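Local coordinates for RNA-directed RNA polymerase (Infectious pancreatic necrosis virus, PDB 3ZED), which probably copies the viral RNA genome as an RNA-dependent RNA polymerase, and is thought to occur both free and covalently attached to the genomic RNA, at residues N194-I207 and M415-W427. Numbering follows the deposited sequence.
Sequences NEQLAKLLEQTLPI and MQAMMYYLLTRGW. With K (potassium ion), chain L.
Arg-425 of helix 412-426 reaches into helix 194-204 as a knob among Glu-195, Ala-198, Lys-199 and Glu-202, a worked example of a buried arginine whose N-H groups are met by two carboxylates and a hydroxyl. Its CB packs on Ile-207 CD1 at 3.7 Å. A turn about CB-CG (chi2 67°) then swings CG and CD past the carboxylate of Glu-202. NE donates to Glu-202 OE2 at 2.8 Å; NH2 reaches the same oxygen by a longer, more bent bond (3.1 Å, 137°) from above the carboxylate plane, a side-on grip on one atom. CZ lies near the methyl of Ala-198, which covers one face of the guanidinium. End-on, NH1 hydrogen-bonds Glu-195 OE1 (2.9 Å) while NH2 hydrogen-bonds Glu-195 OE2 (2.7 Å); NH1 also donates to Thr-424 OG1, so all three nitrogens are engaged and the group's rotation is fixed.

Other donors complete the acids' shells. Tyr-420 OH donates to Glu-195 OE1 from the anti side, Arg-425 NH1 from the syn side. Lys-199, which also hydrogen-bonds Ser-701, holds Glu-202 OE1. Asn-194 CB makes a CH-pi contact over the Tyr-420 ring. Further along, Leu-201 CB covers the Tyr-421 ring, 3.6 Å from its centroid, and the phenol donates to Leu-205 O at 2.6 Å, tying down the chain just past the helix end. Segments 194-204 and 415-426, crossing at -67°, are thus joined by knob-into-hole packing and a buried salt-bridge network within the birnavirus polymerase palm-family region.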
# COMPACT_ATOMS: atom_id res chain seq x y z
N ASN B 194 6.81 6.60 21.69
CA ASN B 194 7.22 6.75 20.30
C ASN B 194 8.61 6.16 20.09
O ASN B 194 8.83 5.45 19.10
CB ASN B 194 7.20 8.20 19.87
CG ASN B 194 5.83 8.76 19.59
OD1 ASN B 194 4.94 8.07 19.09
ND2 ASN B 194 5.64 10.03 19.88
N GLU B 195 9.52 6.39 21.04
CA GLU B 195 10.91 5.90 20.98
C GLU B 195 10.98 4.37 21.10
O GLU B 195 11.76 3.76 20.36
CB GLU B 195 11.79 6.59 22.04
CG GLU B 195 13.28 6.27 21.95
CD GLU B 195 14.00 6.54 20.64
OE1 GLU B 195 13.51 7.35 19.82
OE2 GLU B 195 15.10 5.97 20.46
N GLN B 196 10.16 3.76 21.96
CA GLN B 196 10.12 2.29 22.09
C GLN B 196 9.65 1.65 20.78
O GLN B 196 10.24 0.65 20.35
CB GLN B 196 9.24 1.86 23.26
CG GLN B 196 9.93 2.06 24.60
CD GLN B 196 9.02 1.81 25.78
OE1 GLN B 196 7.78 1.96 25.70
NE2 GLN B 196 9.62 1.46 26.91
N LEU B 197 8.64 2.25 20.12
CA LEU B 197 8.17 1.77 18.82
C LEU B 197 9.24 1.93 17.74
O LEU B 197 9.42 1.01 16.94
CB LEU B 197 6.90 2.50 18.38
CG LEU B 197 5.60 2.03 19.01
CD1 LEU B 197 4.47 2.77 18.41
CD2 LEU B 197 5.38 0.53 18.80
N ALA B 198 9.97 3.06 17.75
CA ALA B 198 11.07 3.35 16.83
C ALA B 198 12.17 2.29 16.93
O ALA B 198 12.71 1.88 15.90
CB ALA B 198 11.64 4.74 17.12
N LYS B 199 12.48 1.83 18.15
CA LYS B 199 13.48 0.78 18.41
C LYS B 199 13.02 -0.56 17.81
O LYS B 199 13.85 -1.32 17.32
CB LYS B 199 13.76 0.64 19.92
CG LYS B 199 14.46 1.85 20.57
CD LYS B 199 15.80 2.25 19.94
CE LYS B 199 16.91 1.26 20.21
NZ LYS B 199 18.18 1.66 19.57
N LEU B 200 11.69 -0.83 17.81
CA LEU B 200 11.15 -2.05 17.21
C LEU B 200 11.23 -1.93 15.69
O LEU B 200 11.70 -2.85 15.03
CB LEU B 200 9.70 -2.32 17.66
CG LEU B 200 9.45 -2.65 19.13
CD1 LEU B 200 7.97 -2.53 19.45
CD2 LEU B 200 9.96 -4.04 19.51
N LEU B 201 10.83 -0.76 15.15
CA LEU B 201 10.84 -0.48 13.72
C LEU B 201 12.25 -0.47 13.17
O LEU B 201 12.43 -0.75 12.00
CB LEU B 201 10.12 0.84 13.39
CG LEU B 201 8.61 0.83 13.59
CD1 LEU B 201 8.06 2.24 13.69
CD2 LEU B 201 7.89 -0.00 12.49
N GLU B 202 13.27 -0.19 14.00
CA GLU B 202 14.66 -0.25 13.52
C GLU B 202 14.99 -1.67 13.06
O GLU B 202 15.79 -1.86 12.14
CB GLU B 202 15.63 0.19 14.62
CG GLU B 202 15.73 1.70 14.79
CD GLU B 202 16.66 2.15 15.90
OE1 GLU B 202 17.18 1.29 16.65
OE2 GLU B 202 16.89 3.38 16.02
N GLN B 203 14.32 -2.67 13.67
CA GLN B 203 14.47 -4.08 13.38
C GLN B 203 13.46 -4.59 12.32
O GLN B 203 13.89 -5.29 11.39
CB GLN B 203 14.31 -4.93 14.67
CG GLN B 203 15.25 -4.55 15.83
CD GLN B 203 16.70 -4.44 15.40
OE1 GLN B 203 17.23 -5.28 14.65
NE2 GLN B 203 17.38 -3.39 15.88
N THR B 204 12.14 -4.28 12.47
CA THR B 204 11.07 -4.78 11.58
C THR B 204 10.93 -3.96 10.31
O THR B 204 10.42 -4.46 9.31
CB THR B 204 9.74 -4.83 12.33
OG1 THR B 204 9.33 -3.48 12.58
CG2 THR B 204 9.84 -5.60 13.65
N LEU B 205 11.36 -2.69 10.34
CA LEU B 205 11.34 -1.83 9.15
C LEU B 205 12.63 -1.00 9.09
O LEU B 205 12.59 0.21 9.30
CB LEU B 205 10.08 -0.94 9.06
CG LEU B 205 9.83 -0.26 7.71
CD1 LEU B 205 9.14 -1.18 6.73
CD2 LEU B 205 9.02 0.96 7.89
N PRO B 206 13.81 -1.63 8.82
CA PRO B 206 15.05 -0.84 8.74
C PRO B 206 15.00 0.15 7.59
O PRO B 206 14.54 -0.19 6.48
CB PRO B 206 16.13 -1.91 8.51
CG PRO B 206 15.41 -3.08 7.92
CD PRO B 206 14.06 -3.07 8.58
N ILE B 207 15.39 1.40 7.87
CA ILE B 207 15.38 2.45 6.85
C ILE B 207 16.73 3.14 6.76
O ILE B 207 17.49 3.17 7.74
CB ILE B 207 14.24 3.50 7.06
CG1 ILE B 207 14.37 4.25 8.43
CG2 ILE B 207 12.85 2.89 6.82
CD1 ILE B 207 13.53 5.54 8.61
N MET B 415 -0.11 6.34 13.03
CA MET B 415 0.54 7.07 11.94
C MET B 415 1.52 8.11 12.50
O MET B 415 2.58 8.32 11.92
CB MET B 415 -0.49 7.74 11.02
CG MET B 415 0.15 8.49 9.88
SD MET B 415 -1.02 8.84 8.59
CE MET B 415 -0.03 9.95 7.62
N GLN B 416 1.16 8.74 13.64
CA GLN B 416 2.02 9.72 14.30
C GLN B 416 3.34 9.06 14.73
O GLN B 416 4.40 9.67 14.57
CB GLN B 416 1.29 10.32 15.49
CG GLN B 416 2.01 11.53 16.08
CD GLN B 416 1.19 12.15 17.16
OE1 GLN B 416 0.83 11.49 18.14
NE2 GLN B 416 0.88 13.42 16.99
N ALA B 417 3.29 7.81 15.27
CA ALA B 417 4.47 7.04 15.67
C ALA B 417 5.33 6.69 14.44
O ALA B 417 6.56 6.73 14.52
CB ALA B 417 4.06 5.78 16.42
N MET B 418 4.69 6.40 13.29
CA MET B 418 5.42 6.14 12.03
C MET B 418 6.13 7.44 11.58
O MET B 418 7.29 7.39 11.17
CB MET B 418 4.48 5.60 10.94
CG MET B 418 5.16 5.41 9.56
SD MET B 418 6.69 4.43 9.59
CE MET B 418 6.08 2.83 10.22
N MET B 419 5.43 8.60 11.69
CA MET B 419 5.99 9.92 11.36
C MET B 419 7.20 10.23 12.25
O MET B 419 8.20 10.76 11.76
CB MET B 419 4.92 11.04 11.50
CG MET B 419 3.98 11.10 10.32
SD MET B 419 4.82 11.53 8.78
CE MET B 419 3.43 12.18 7.83
N TYR B 420 7.11 9.85 13.54
CA TYR B 420 8.22 10.01 14.49
C TYR B 420 9.44 9.21 13.99
O TYR B 420 10.54 9.74 13.94
CB TYR B 420 7.78 9.55 15.90
CG TYR B 420 8.90 9.56 16.91
CD1 TYR B 420 9.20 10.71 17.64
CD2 TYR B 420 9.67 8.42 17.14
CE1 TYR B 420 10.25 10.74 18.54
CE2 TYR B 420 10.73 8.44 18.04
CZ TYR B 420 11.01 9.60 18.75
OH TYR B 420 12.05 9.63 19.65
N TYR B 421 9.22 7.93 13.62
CA TYR B 421 10.27 7.03 13.14
C TYR B 421 10.93 7.57 11.85
O TYR B 421 12.16 7.59 11.77
CB TYR B 421 9.70 5.62 12.91
CG TYR B 421 10.73 4.64 12.40
CD1 TYR B 421 11.80 4.25 13.19
CD2 TYR B 421 10.62 4.09 11.12
CE1 TYR B 421 12.76 3.36 12.72
CE2 TYR B 421 11.57 3.19 10.64
CZ TYR B 421 12.65 2.84 11.44
OH TYR B 421 13.57 1.93 10.99
N LEU B 422 10.13 8.04 10.89
CA LEU B 422 10.65 8.59 9.63
C LEU B 422 11.46 9.88 9.85
O LEU B 422 12.51 10.05 9.24
CB LEU B 422 9.51 8.87 8.64
CG LEU B 422 8.72 7.64 8.08
CD1 LEU B 422 7.58 8.11 7.22
CD2 LEU B 422 9.60 6.72 7.24
N LEU B 423 10.98 10.78 10.73
CA LEU B 423 11.66 12.06 10.97
C LEU B 423 12.90 11.93 11.84
O LEU B 423 13.81 12.73 11.68
CB LEU B 423 10.71 13.11 11.57
CG LEU B 423 10.08 14.09 10.56
CD1 LEU B 423 9.14 13.37 9.58
CD2 LEU B 423 9.34 15.21 11.28
N THR B 424 12.97 10.91 12.73
CA THR B 424 14.14 10.73 13.59
C THR B 424 15.20 9.83 12.90
O THR B 424 16.37 10.15 12.95
CB THR B 424 13.75 10.18 14.99
OG1 THR B 424 13.06 8.94 14.86
CG2 THR B 424 12.89 11.14 15.79
N ARG B 425 14.79 8.73 12.25
CA ARG B 425 15.73 7.79 11.64
C ARG B 425 15.99 8.06 10.15
O ARG B 425 17.03 7.63 9.65
CB ARG B 425 15.24 6.33 11.84
CG ARG B 425 15.63 5.68 13.18
CD ARG B 425 14.94 6.32 14.39
NE ARG B 425 15.29 5.62 15.62
CZ ARG B 425 14.92 5.98 16.84
NH1 ARG B 425 14.15 7.05 17.02
NH2 ARG B 425 15.30 5.27 17.89
N GLY B 426 15.07 8.73 9.47
CA GLY B 426 15.21 9.02 8.04
C GLY B 426 15.71 10.43 7.79
O GLY B 426 16.85 10.63 7.37
N TRP B 427 14.84 11.41 8.10
CA TRP B 427 15.05 12.85 7.91
C TRP B 427 16.00 13.42 8.96
O TRP B 427 15.67 14.38 9.68
CB TRP B 427 13.68 13.55 7.93
CG TRP B 427 12.87 13.18 6.72
CD1 TRP B 427 11.82 12.32 6.66
CD2 TRP B 427 13.12 13.60 5.37
NE1 TRP B 427 11.37 12.21 5.37
CE2 TRP B 427 12.15 12.98 4.55
CE3 TRP B 427 14.07 14.46 4.77
CZ2 TRP B 427 12.09 13.18 3.17
CZ3 TRP B 427 14.03 14.64 3.39
CH2 TRP B 427 13.04 14.02 2.61
K K L . 19.90 -5.67 14.17
O HOH W 1 8.22 5.14 16.45
O HOH W 2 20.51 -7.17 11.94